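Local coordinates for putative lipoprotein (Pseudomonas protegens, PDB 4KT3) that probably acts as the immunity protein of a type VI secretion effector-immunity pair, binding and neutralising a peptidoglycan glycoside hydrolase effector, at residues L19-A24 and G61-S66; V30-Q35 and K99-A104; L87-T92 and R112-T117. All blocks are in the same frame, centred on the assembly; numbering follows the deposited sequence.

Interaction 1 (L19-A24 and G61-S66)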
ATOM      1  N   LEU B  19     -11.213  18.215  -4.300  1.00 22.72           N
ATOM      2  CA  LEU B  19     -10.226  18.290  -3.230  1.00 20.77           C
ATOM      3  C   LEU B  19      -8.813  18.316  -3.790  1.00 22.93           C
ATOM      4  O   LEU B  19      -8.515  17.638  -4.775  1.00 23.53           O
ATOM      5  CB  LEU B  19     -10.365  17.074  -2.308  1.00 23.05           C
ATOM      6  CG  LEU B  19     -11.700  16.874  -1.582  1.00 20.84           C
ATOM      7  CD1 LEU B  19     -11.783  15.469  -0.986  1.00 20.09           C
ATOM      8  CD2 LEU B  19     -11.867  17.918  -0.501  1.00 24.29           C
ATOM      9  N   THR B  20      -7.947  19.100  -3.155  1.00 21.10           N
ATOM     10  CA  THR B  20      -6.504  18.984  -3.364  1.00 21.96           C
ATOM     11  C   THR B  20      -5.988  17.739  -2.661  1.00 24.35           C
ATOM     12  O   THR B  20      -6.695  17.132  -1.850  1.00 21.03           O
ATOM     13  CB  THR B  20      -5.758  20.161  -2.758  1.00 24.85           C
ATOM     14  OG1 THR B  20      -5.988  20.181  -1.343  1.00 26.63           O
ATOM     15  CG2 THR B  20      -6.227  21.467  -3.371  1.00 27.82           C
ATOM     16  N   ARG B  21      -4.746  17.366  -2.952  1.00 23.22           N
ATOM     17  CA  ARG B  21      -4.148  16.223  -2.289  1.00 20.66           C
ATOM     18  C   ARG B  21      -4.125  16.439  -0.781  1.00 25.56           C
ATOM     19  O   ARG B  21      -4.388  15.517  -0.009  1.00 22.10           O
ATOM     20  CB  ARG B  21      -2.726  15.988  -2.799  1.00 23.92           C
ATOM     21  CG  ARG B  21      -2.104  14.687  -2.267  1.00 20.64           C
ATOM     22  CD  ARG B  21      -0.607  14.601  -2.565  1.00 26.19           C
ATOM     23  NE  ARG B  21      -0.268  15.073  -3.908  1.00 34.69           N
ATOM     24  CZ  ARG B  21      -0.257  14.310  -4.996  1.00 34.11           C
ATOM     25  NH1 ARG B  21      -0.576  13.024  -4.922  1.00 32.10           N
ATOM     26  NH2 ARG B  21       0.067  14.833  -6.167  1.00 35.19           N
ATOM     27  N   GLU B  22      -3.806  17.661  -0.361  1.00 24.37           N
ATOM     28  CA  GLU B  22      -3.703  17.966   1.061  1.00 26.82           C
ATOM     29  C   GLU B  22      -5.058  17.812   1.740  1.00 23.16           C
ATOM     30  O   GLU B  22      -5.154  17.246   2.831  1.00 22.06           O
ATOM     31  CB  GLU B  22      -3.153  19.381   1.267  1.00 31.50           C
ATOM     32  CG  GLU B  22      -2.905  19.751   2.723  1.00 36.27           C
ATOM     33  N   GLN B  23      -6.104  18.311   1.088  1.00 22.22           N
ATOM     34  CA  GLN B  23      -7.457  18.193   1.616  1.00 21.29           C
ATOM     35  C   GLN B  23      -7.904  16.733   1.672  1.00 20.95           C
ATOM     36  O   GLN B  23      -8.542  16.313   2.638  1.00 20.14           O
ATOM     37  CB  GLN B  23      -8.431  19.017   0.771  1.00 23.28           C
ATOM     38  CG  GLN B  23      -8.229  20.523   0.902  1.00 27.92           C
ATOM     39  CD  GLN B  23      -9.067  21.327  -0.074  1.00 28.02           C
ATOM     40  OE1 GLN B  23      -9.293  20.911  -1.210  1.00 26.17           O
ATOM     41  NE2 GLN B  23      -9.544  22.488   0.373  1.00 31.03           N
ATOM     42  N   ALA B  24      -7.561  15.958   0.646  1.00 18.93           N
ATOM     43  CA  ALA B  24      -7.899  14.538   0.622  1.00 16.79           C
ATOM     44  C   ALA B  24      -7.234  13.818   1.801  1.00 19.09           C
ATOM     45  O   ALA B  24      -7.833  12.942   2.415  1.00 18.94           O
ATOM     46  CB  ALA B  24      -7.479  13.905  -0.702  1.00 17.11           C
ATOM     47  N   GLY B  61      -9.256   9.795 -10.482  1.00 14.71           N
ATOM     48  CA  GLY B  61     -10.405  10.207  -9.687  1.00 15.59           C
ATOM     49  C   GLY B  61     -10.135  10.250  -8.194  1.00 13.14           C
ATOM     50  O   GLY B  61     -10.958  10.772  -7.432  1.00 15.64           O
ATOM     51  N   TYR B  62      -8.991   9.692  -7.783  1.00 12.45           N
ATOM     52  CA  TYR B  62      -8.626   9.559  -6.369  1.00 12.41           C
ATOM     53  C   TYR B  62      -7.195  10.040  -6.125  1.00 12.66           C
ATOM     54  O   TYR B  62      -6.374  10.107  -7.050  1.00 13.52           O
ATOM     55  CB  TYR B  62      -8.713   8.077  -5.925  1.00 11.40           C
ATOM     56  CG  TYR B  62     -10.082   7.481  -6.115  1.00 12.49           C
ATOM     57  CD1 TYR B  62     -10.480   7.004  -7.356  1.00 12.47           C
ATOM     58  CD2 TYR B  62     -10.977   7.402  -5.065  1.00 11.44           C
ATOM     59  CE1 TYR B  62     -11.759   6.504  -7.553  1.00 11.47           C
ATOM     60  CE2 TYR B  62     -12.252   6.903  -5.245  1.00 13.10           C
ATOM     61  CZ  TYR B  62     -12.636   6.445  -6.481  1.00 11.86           C
ATOM     62  OH  TYR B  62     -13.908   5.949  -6.670  1.00 15.99           O
ATOM     63  N   TYR B  63      -6.900  10.362  -4.871  1.00 12.72           N
ATOM     64  CA  TYR B  63      -5.523  10.434  -4.402  1.00 12.08           C
ATOM     65  C   TYR B  63      -5.280   9.228  -3.497  1.00 11.93           C
ATOM     66  O   TYR B  63      -6.136   8.888  -2.681  1.00 12.96           O
ATOM     67  CB  TYR B  63      -5.295  11.717  -3.621  1.00 13.85           C
ATOM     68  CG  TYR B  63      -5.206  12.937  -4.493  1.00 16.23           C
ATOM     69  CD1 TYR B  63      -4.160  13.093  -5.389  1.00 18.05           C
ATOM     70  CD2 TYR B  63      -6.161  13.939  -4.413  1.00 19.47           C
ATOM     71  CE1 TYR B  63      -4.071  14.212  -6.190  1.00 20.31           C
ATOM     72  CE2 TYR B  63      -6.081  15.058  -5.202  1.00 20.44           C
ATOM     73  CZ  TYR B  63      -5.039  15.189  -6.093  1.00 21.28           C
ATOM     74  OH  TYR B  63      -4.960  16.315  -6.875  1.00 28.38           O
ATOM     75  N   ASP B  64      -4.126   8.584  -3.644  1.00 12.17           N
ATOM     76  CA  ASP B  64      -3.797   7.408  -2.838  1.00  9.97           C
ATOM     77  C   ASP B  64      -2.857   7.762  -1.681  1.00  9.71           C
ATOM     78  O   ASP B  64      -2.003   8.660  -1.798  1.00 12.00           O
ATOM     79  CB  ASP B  64      -3.121   6.330  -3.689  1.00 11.09           C
ATOM     80  CG  ASP B  64      -4.046   5.688  -4.707  1.00 12.15           C
ATOM     81  OD1 ASP B  64      -5.229   6.075  -4.827  1.00 12.59           O
ATOM     82  OD2 ASP B  64      -3.548   4.792  -5.422  1.00 12.25           O
ATOM     83  N   PHE B  65      -2.995   7.028  -0.576  1.00 11.63           N
ATOM     84  CA  PHE B  65      -2.203   7.263   0.626  1.00 12.97           C
ATOM     85  C   PHE B  65      -1.848   5.942   1.270  1.00 13.92           C
ATOM     86  O   PHE B  65      -2.670   5.024   1.315  1.00 13.44           O
ATOM     87  CB  PHE B  65      -2.993   8.087   1.654  1.00 13.85           C
ATOM     88  CG  PHE B  65      -3.407   9.423   1.154  1.00 12.78           C
ATOM     89  CD1 PHE B  65      -2.576  10.522   1.317  1.00 15.20           C
ATOM     90  CD2 PHE B  65      -4.625   9.587   0.500  1.00 13.82           C
ATOM     91  CE1 PHE B  65      -2.950  11.760   0.842  1.00 13.06           C
ATOM     92  CE2 PHE B  65      -4.999  10.827   0.028  1.00 17.11           C
ATOM     93  CZ  PHE B  65      -4.165  11.915   0.206  1.00 15.07           C
ATOM     94  N   SER B  66      -0.623   5.839   1.771  1.00 12.86           N
ATOM     95  CA  SER B  66      -0.249   4.674   2.558  1.00 11.35           C
ATOM     96  C   SER B  66      -0.152   5.059   4.025  1.00 14.70           C
ATOM     97  O   SER B  66       0.205   6.190   4.360  1.00 16.62           O
ATOM     98  CB  SER B  66       1.078   4.096   2.077  1.00 18.29           C
ATOM     99  OG  SER B  66       2.147   4.959   2.379  1.00 18.38           O
TER
HETATM  100  O   HOH W   1      -6.834  18.201  -6.869  1.00 29.02           O
HETATM  101  O   HOH W   2      -1.787  11.189  -2.885  1.00 16.70           O
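Arg21 lies across one face of the Tyr63 ring, and this overlap carries most of the contact between the start of helix 21-34 and strand 62-69. Arg21 CB sits 4.0 Å from the Tyr63 ring centroid and only 6° off the ring normal, a CH-pi contact over the face. Arg21 CG, anti to the backbone N (chi1 -173°), comes near CG and CD1 of Tyr63. Further out the chain bends at chi3, and the CD1-CE1 rim of Tyr63 lies against one face of the guanidinium, Arg21 NH1 being 3.6 Å from Tyr63 CD1; the planes are 58° apart, so the two groups do not stack flat. At the edge of the same ring, Leu19 O lies in plane, 3.6 Å from Tyr63 CE2. Ala24 CB touches both rings, 3.9 Å from Tyr63 CD2 and 4.0 Å from Phe65 CZ, while Arg21 O meets the Phe65 ring at its edge.

Two waters supply the polar links. One joins Leu19 O to Tyr63 OH, 2.7 Å from each; the other accepts from Arg21 NH1 and donates to Asp64 O. Behind the first shell, Thr20 and Gln23 form a capping box: Gln23 N donates to Thr20 OG1, and Thr20 N to Gln23 OE1, which fixes the helix start that presents Arg21 and Ala24. Gln23 NE2 is held in turn by the carbonyls of Ser8 and Arg13. The helix thus lies against the antiparallel sheet, where Ala24 and Phe65 also touch Val85 of strand 78-86 and Phe65 reaches Ile46 of strand 44-47.

Interaction 2 (V30-Q35 and K99-A104)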
ATOM      1  N   VAL B  30      -9.647  12.149   9.059  1.00 23.92           N
ATOM      2  CA  VAL B  30     -10.957  12.063   9.699  1.00 23.47           C
ATOM      3  C   VAL B  30     -11.458  10.615   9.636  1.00 23.75           C
ATOM      4  O   VAL B  30     -11.877  10.048  10.645  1.00 28.42           O
ATOM      5  CB  VAL B  30     -11.972  13.041   9.059  1.00 23.56           C
ATOM      6  CG1 VAL B  30     -13.393  12.796   9.585  1.00 27.97           C
ATOM      7  CG2 VAL B  30     -11.576  14.491   9.350  1.00 27.30           C
ATOM      8  N   ALA B  31     -11.399  10.012   8.458  1.00 23.41           N
ATOM      9  CA  ALA B  31     -11.800   8.615   8.302  1.00 25.57           C
ATOM     10  C   ALA B  31     -11.085   7.681   9.276  1.00 26.52           C
ATOM     11  O   ALA B  31     -11.716   6.810   9.868  1.00 28.78           O
ATOM     12  CB  ALA B  31     -11.553   8.157   6.879  1.00 23.18           C
ATOM     13  N   LEU B  32      -9.773   7.854   9.438  1.00 23.72           N
ATOM     14  CA  LEU B  32      -8.980   6.945  10.274  1.00 28.50           C
ATOM     15  C   LEU B  32      -9.210   7.119  11.780  1.00 30.94           C
ATOM     16  O   LEU B  32      -8.933   6.202  12.560  1.00 26.54           O
ATOM     17  CB  LEU B  32      -7.487   7.095   9.962  1.00 26.90           C
ATOM     18  CG  LEU B  32      -7.090   6.734   8.526  1.00 26.29           C
ATOM     19  CD1 LEU B  32      -5.605   6.936   8.288  1.00 29.25           C
ATOM     20  CD2 LEU B  32      -7.489   5.311   8.201  1.00 30.26           C
ATOM     21  N   LYS B  33      -9.692   8.290  12.190  1.00 34.58           N
ATOM     22  CA  LYS B  33     -10.038   8.536  13.594  1.00 39.06           C
ATOM     23  C   LYS B  33     -11.115   7.555  14.049  1.00 40.63           C
ATOM     24  O   LYS B  33     -11.066   7.031  15.159  1.00 43.70           O
ATOM     25  CB  LYS B  33     -10.533   9.974  13.785  1.00 39.64           C
ATOM     26  N   HIS B  34     -12.079   7.301  13.171  1.00 45.32           N
ATOM     27  CA  HIS B  34     -13.179   6.383  13.452  1.00 50.23           C
ATOM     28  C   HIS B  34     -12.727   4.917  13.551  1.00 54.09           C
ATOM     29  O   HIS B  34     -13.398   4.104  14.181  1.00 57.50           O
ATOM     30  CB  HIS B  34     -14.257   6.533  12.369  1.00 54.86           C
ATOM     31  CG  HIS B  34     -15.451   5.646  12.562  1.00 55.01           C
ATOM     32  ND1 HIS B  34     -16.353   5.819  13.592  1.00 58.13           N
ATOM     33  CD2 HIS B  34     -15.899   4.587  11.845  1.00 57.23           C
ATOM     34  CE1 HIS B  34     -17.300   4.901  13.505  1.00 58.46           C
ATOM     35  NE2 HIS B  34     -17.048   4.142  12.453  1.00 59.38           N
ATOM     36  N   GLN B  35     -11.596   4.578  12.934  1.00 53.01           N
ATOM     37  CA  GLN B  35     -11.091   3.203  12.981  1.00 52.85           C
ATOM     38  C   GLN B  35      -9.981   3.031  14.014  1.00 55.11           C
ATOM     39  O   GLN B  35      -9.347   1.977  14.070  1.00 55.36           O
ATOM     40  CB  GLN B  35     -10.507   2.797  11.629  1.00 53.29           C
ATOM     41  CG  GLN B  35     -11.227   3.330  10.409  1.00 52.84           C
ATOM     42  CD  GLN B  35     -12.259   2.367   9.879  1.00 53.31           C
ATOM     43  OE1 GLN B  35     -13.430   2.713   9.745  1.00 53.82           O
ATOM     44  NE2 GLN B  35     -11.830   1.149   9.560  1.00 53.56           N
ATOM     45  N   LYS B  99     -12.462  -2.260   1.412  1.00 18.80           N
ATOM     46  CA  LYS B  99     -13.457  -1.797   2.361  1.00 23.61           C
ATOM     47  C   LYS B  99     -13.695  -0.313   2.157  1.00 18.69           C
ATOM     48  O   LYS B  99     -12.751   0.469   2.050  1.00 19.33           O
ATOM     49  CB  LYS B  99     -12.973  -2.028   3.789  1.00 24.93           C
ATOM     50  N   ARG B 100     -14.965   0.068   2.086  1.00 22.25           N
ATOM     51  CA  ARG B 100     -15.333   1.473   2.074  1.00 22.79           C
ATOM     52  C   ARG B 100     -15.358   1.992   3.510  1.00 21.63           C
ATOM     53  O   ARG B 100     -16.107   1.484   4.353  1.00 21.17           O
ATOM     54  CB  ARG B 100     -16.700   1.653   1.413  1.00 20.29           C
ATOM     55  CG  ARG B 100     -17.219   3.084   1.440  1.00 24.94           C
ATOM     56  CD  ARG B 100     -18.578   3.182   0.753  1.00 27.15           C
ATOM     57  NE  ARG B 100     -18.480   3.723  -0.602  1.00 29.33           N
ATOM     58  CZ  ARG B 100     -19.197   3.312  -1.646  1.00 25.34           C
ATOM     59  NH1 ARG B 100     -20.086   2.331  -1.530  1.00 31.39           N
ATOM     60  NH2 ARG B 100     -19.027   3.894  -2.823  1.00 20.35           N
ATOM     61  N   LEU B 101     -14.545   2.997   3.804  1.00 20.19           N
ATOM     62  CA  LEU B 101     -14.515   3.542   5.153  1.00 19.88           C
ATOM     63  C   LEU B 101     -15.794   4.323   5.438  1.00 25.04           C
ATOM     64  O   LEU B 101     -16.440   4.846   4.526  1.00 21.33           O
ATOM     65  CB  LEU B 101     -13.279   4.414   5.370  1.00 23.54           C
ATOM     66  CG  LEU B 101     -12.016   3.627   5.725  1.00 24.06           C
ATOM     67  CD1 LEU B 101     -11.557   2.773   4.547  1.00 24.68           C
ATOM     68  CD2 LEU B 101     -10.902   4.550   6.184  1.00 28.27           C
ATOM     69  N   ASP B 102     -16.161   4.390   6.713  1.00 23.51           N
ATOM     70  CA  ASP B 102     -17.434   4.967   7.113  1.00 26.07           C
ATOM     71  C   ASP B 102     -17.300   5.699   8.443  1.00 26.93           C
ATOM     72  O   ASP B 102     -16.196   5.891   8.950  1.00 36.85           O
ATOM     73  CB  ASP B 102     -18.480   3.860   7.223  1.00 33.48           C
ATOM     74  CG  ASP B 102     -18.125   2.830   8.277  1.00 40.82           C
ATOM     75  OD1 ASP B 102     -17.082   3.001   8.949  1.00 40.44           O
ATOM     76  OD2 ASP B 102     -18.892   1.854   8.438  1.00 46.46           O
ATOM     77  N   GLY B 103     -18.427   6.103   9.009  1.00 27.81           N
ATOM     78  CA  GLY B 103     -18.418   6.884  10.233  1.00 28.26           C
ATOM     79  C   GLY B 103     -19.153   8.186  10.022  1.00 25.21           C
ATOM     80  O   GLY B 103     -19.111   8.768   8.934  1.00 27.82           O
ATOM     81  N   ALA B 104     -19.817   8.651  11.068  1.00 30.07           N
ATOM     82  CA  ALA B 104     -20.669   9.830  10.962  1.00 25.24           C
ATOM     83  C   ALA B 104     -19.877  11.064  10.561  1.00 28.10           C
ATOM     84  O   ALA B 104     -20.323  11.832   9.723  1.00 25.93           O
ATOM     85  CB  ALA B 104     -21.397  10.073  12.264  1.00 29.01           C
TER
HETATM   86  O   HOH W   3     -13.762   5.441   8.856  1.00 35.23           O
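Leu101 pushes its CD2 methyl against the end of helix 21-34, and here the packing is apolar and buried: Leu101 CD2 is 3.7 Å from Ala31 CB and 4.0 Å from Leu32 CD2. All three residues are buried. Leu101 CG is anti to its carbonyl carbon (chi1 -83°), on a CB that already points at the helix.

The other side is polar and more open. The exposed His34 ring receives Gly103 CA over its centre, 3.8 Å from the centroid and 9° off the normal, a CH-pi contact in which Gly103 contributes its backbone CA. This close approach and the backbone angles of Gly103 both suit a residue without a side chain. Asp102 O comes to 3.2 Å from His34 CD2, and Asp102 OD1 to 3.5 Å from the same atom, with carboxylate and ring planes 78° apart. A water lies between Ala31 O and Asp102 O, its proton sharing unsettled. Gln35 OE1 comes 3.7 Å from Asp102 OD1.

Leu101 continues inward to Phe83 of strand 78-86 and to Thr92, while Ala31 touches Leu106; the contact therefore sits where helix 21-34, the sheet edge at strand 99-100 and the start of helix 104-117 meet.

Interaction 3 (L87-T92 and R112-T117)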
ATOM      1  N   LEU B  87     -11.423  12.725  -5.132  1.00 15.37           N
ATOM      2  CA  LEU B  87     -11.322  14.171  -5.207  1.00 17.74           C
ATOM      3  C   LEU B  87     -12.687  14.834  -5.249  1.00 14.69           C
ATOM      4  O   LEU B  87     -12.837  15.965  -4.806  1.00 17.77           O
ATOM      5  CB  LEU B  87     -10.580  14.591  -6.476  1.00 21.44           C
ATOM      6  CG  LEU B  87      -9.070  14.526  -6.510  1.00 28.04           C
ATOM      7  CD1 LEU B  87      -8.622  13.087  -6.460  1.00 25.11           C
ATOM      8  CD2 LEU B  87      -8.574  15.205  -7.776  1.00 24.95           C
ATOM      9  N   ASN B  88     -13.669  14.148  -5.820  1.00 15.38           N
ATOM     10  CA  ASN B  88     -14.963  14.772  -6.068  1.00 16.74           C
ATOM     11  C   ASN B  88     -16.028  14.500  -5.012  1.00 16.68           C
ATOM     12  O   ASN B  88     -17.017  15.232  -4.939  1.00 19.24           O
ATOM     13  CB  ASN B  88     -15.494  14.375  -7.447  1.00 21.88           C
ATOM     14  CG  ASN B  88     -14.867  15.190  -8.567  1.00 24.30           C
ATOM     15  OD1 ASN B  88     -14.487  16.344  -8.373  1.00 27.18           O
ATOM     16  ND2 ASN B  88     -14.754  14.588  -9.741  1.00 32.39           N
ATOM     17  N   THR B  89     -15.854  13.448  -4.213  1.00 18.39           N
ATOM     18  CA  THR B  89     -16.858  13.098  -3.200  1.00 14.77           C
ATOM     19  C   THR B  89     -16.287  12.816  -1.813  1.00 15.15           C
ATOM     20  O   THR B  89     -17.041  12.737  -0.842  1.00 18.85           O
ATOM     21  CB  THR B  89     -17.622  11.834  -3.580  1.00 15.08           C
ATOM     22  OG1 THR B  89     -16.715  10.727  -3.526  1.00 15.85           O
ATOM     23  CG2 THR B  89     -18.225  11.936  -4.976  1.00 17.75           C
ATOM     24  N   GLY B  90     -14.969  12.648  -1.723  1.00 14.80           N
ATOM     25  CA  GLY B  90     -14.331  12.230  -0.491  1.00 17.03           C
ATOM     26  C   GLY B  90     -14.553  10.768  -0.138  1.00 16.67           C
ATOM     27  O   GLY B  90     -14.148  10.324   0.941  1.00 15.81           O
ATOM     28  N   ASP B  91     -15.207  10.013  -1.021  1.00 15.99           N
ATOM     29  CA  ASP B  91     -15.360   8.570  -0.801  1.00 16.17           C
ATOM     30  C   ASP B  91     -13.979   7.978  -0.562  1.00 13.70           C
ATOM     31  O   ASP B  91     -13.056   8.198  -1.368  1.00 15.21           O
ATOM     32  CB  ASP B  91     -16.017   7.907  -2.018  1.00 17.04           C
ATOM     33  CG  ASP B  91     -16.621   6.539  -1.710  1.00 17.39           C
ATOM     34  OD1 ASP B  91     -17.006   6.273  -0.544  1.00 18.10           O
ATOM     35  OD2 ASP B  91     -16.726   5.735  -2.661  1.00 17.77           O
ATOM     36  N   THR B  92     -13.855   7.182   0.503  1.00 16.58           N
ATOM     37  CA  THR B  92     -12.564   6.647   0.926  1.00 14.20           C
ATOM     38  C   THR B  92     -12.598   5.123   1.027  1.00 15.79           C
ATOM     39  O   THR B  92     -13.442   4.555   1.722  1.00 18.11           O
ATOM     40  CB  THR B  92     -12.129   7.270   2.263  1.00 15.60           C
ATOM     41  OG1 THR B  92     -12.015   8.685   2.102  1.00 17.34           O
ATOM     42  CG2 THR B  92     -10.789   6.702   2.750  1.00 15.37           C
ATOM     43  N   ARG B 112     -20.477  17.495   2.522  1.00 20.21           N
ATOM     44  CA  ARG B 112     -20.001  18.860   2.328  1.00 20.19           C
ATOM     45  C   ARG B 112     -19.198  18.957   1.035  1.00 19.25           C
ATOM     46  O   ARG B 112     -19.364  19.898   0.261  1.00 21.21           O
ATOM     47  CB  ARG B 112     -19.153  19.298   3.520  1.00 23.85           C
ATOM     48  CG  ARG B 112     -18.492  20.650   3.376  1.00 33.57           C
ATOM     49  CD  ARG B 112     -17.475  20.890   4.496  1.00 38.75           C
ATOM     50  NE  ARG B 112     -17.971  20.494   5.815  1.00 41.19           N
ATOM     51  CZ  ARG B 112     -17.207  20.406   6.902  1.00 45.63           C
ATOM     52  NH1 ARG B 112     -17.735  20.032   8.059  1.00 48.66           N
ATOM     53  NH2 ARG B 112     -15.910  20.691   6.834  1.00 44.32           N
ATOM     54  N   VAL B 113     -18.335  17.973   0.797  1.00 19.33           N
ATOM     55  CA  VAL B 113     -17.535  17.955  -0.420  1.00 18.52           C
ATOM     56  C   VAL B 113     -18.450  17.895  -1.639  1.00 19.62           C
ATOM     57  O   VAL B 113     -18.278  18.657  -2.588  1.00 19.18           O
ATOM     58  CB  VAL B 113     -16.574  16.764  -0.428  1.00 19.17           C
ATOM     59  CG1 VAL B 113     -15.905  16.615  -1.791  1.00 21.39           C
ATOM     60  CG2 VAL B 113     -15.537  16.936   0.664  1.00 20.34           C
HETATM   61  N   MSE B 114     -19.432  17.000  -1.604  1.00 17.09           N
HETATM   62  CA  MSE B 114     -20.341  16.820  -2.738  1.00 19.15           C
HETATM   63  C   MSE B 114     -21.193  18.058  -3.000  1.00 19.82           C
HETATM   64  O   MSE B 114     -21.519  18.350  -4.148  1.00 20.11           O
HETATM   65  CB  MSE B 114     -21.226  15.581  -2.539  1.00 17.26           C
HETATM   66  CG  MSE B 114     -20.455  14.271  -2.762  1.00 14.01           C
HETATM   67 SE   MSE B 114     -21.562  12.694  -2.730  0.86 19.81          SE
HETATM   68  CE  MSE B 114     -21.976  12.670  -0.817  1.00 24.47           C
ATOM     69  N   ALA B 115     -21.550  18.785  -1.947  1.00 18.26           N
ATOM     70  CA  ALA B 115     -22.346  19.996  -2.118  1.00 19.62           C
ATOM     71  C   ALA B 115     -21.517  21.081  -2.790  1.00 18.26           C
ATOM     72  O   ALA B 115     -22.060  21.966  -3.434  1.00 22.17           O
ATOM     73  CB  ALA B 115     -22.891  20.490  -0.776  1.00 21.79           C
ATOM     74  N   ARG B 116     -20.197  20.997  -2.651  1.00 20.64           N
ATOM     75  CA  ARG B 116     -19.306  21.959  -3.293  1.00 24.22           C
ATOM     76  C   ARG B 116     -18.986  21.576  -4.737  1.00 22.80           C
ATOM     77  O   ARG B 116     -18.975  22.435  -5.620  1.00 29.14           O
ATOM     78  CB  ARG B 116     -18.011  22.109  -2.497  1.00 19.96           C
ATOM     79  CG  ARG B 116     -18.182  22.894  -1.194  1.00 27.38           C
ATOM     80  CD  ARG B 116     -18.483  24.367  -1.444  1.00 33.46           C
ATOM     81  NE  ARG B 116     -17.414  24.996  -2.208  1.00 33.24           N
ATOM     82  CZ  ARG B 116     -17.391  26.266  -2.593  1.00 41.32           C
ATOM     83  NH1 ARG B 116     -18.389  27.092  -2.290  1.00 41.65           N
ATOM     84  NH2 ARG B 116     -16.350  26.709  -3.285  1.00 43.74           N
ATOM     85  N   THR B 117     -18.719  20.295  -4.983  1.00 19.22           N
ATOM     86  CA  THR B 117     -18.352  19.859  -6.332  1.00 22.83           C
ATOM     87  C   THR B 117     -19.560  19.573  -7.224  1.00 22.33           C
ATOM     88  O   THR B 117     -19.448  19.574  -8.452  1.00 25.79           O
ATOM     89  CB  THR B 117     -17.507  18.598  -6.293  1.00 20.45           C
ATOM     90  OG1 THR B 117     -18.307  17.517  -5.791  1.00 20.84           O
ATOM     91  CG2 THR B 117     -16.273  18.803  -5.416  1.00 22.62           C
TER
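The turn 87-92 meets the last turns of helix 104-117 with its backbone close in, the CA atoms of Thr89 and Met114 being 5.1 Å apart and those of Asn88 and Thr117 6.1 Å. Thr117 OG1 donates to Asn88 O at 2.8 Å, within the carbonyl plane and at a C=O...donor angle of 148°. Its chi1 of 66° sets OG1 between the backbone N and the carbonyl carbon. The same hydroxyl is hydrogen-bonded with Lys119 N, so it joins the turn to the chain just beyond the helix.

Beside this bond the helix contributes carbon and selenium atoms, packed largely on polar main chain. Val113 CG1, anti to its backbone N, lies 3.6 Å from Asn88 O and 3.8 Å from Thr89 C. Met114, a selenomethionine, lays CG 3.8 Å from both CA and CB of Thr89 and, extended at chi2, sets SE 4.1 Å from Thr89 CG2. The hydroxyl of Thr89 serves elsewhere: OG1 accepts from Asp91 N (3.0 Å, 162°), an ST turn, and is also hydrogen-bonded with Glu124 OE2.

Threonine chemistry is thus divided: CB and CG2 of Thr89 touch Met114 while its oxygen shapes the turn. One directional bond grips the Asn88 carbonyl from the helix side, Ser86 OG holds the backbone N-H groups of Asn88 and Thr89, and helix methyl and methylene groups cover the adjoining main chain of this largely buried turn.

Interactions 1 and 2 both use helix 21-34, at its start and its end, and place it against the same antiparallel sheet; their centres are about 15 Å apart. Interaction 3 instead fixes the turn between strands 78-86 and 92-94 to helix 104-117. It abuts interaction 1 where Leu87 probably hydrogen-bonds Leu19 and Gly61, and interaction 2 through the Arg100-Asp91 salt bridge. Interactions 1 and 2 each combine buried apolar side chains with an exposed flank, where Arg21 or His34 meets its partner; waters bridge the segments in interaction 1, less certainly in interaction 2. None of the touching residues of interaction 3 is fully exposed, and it alone has a direct hydrogen bond across its segments.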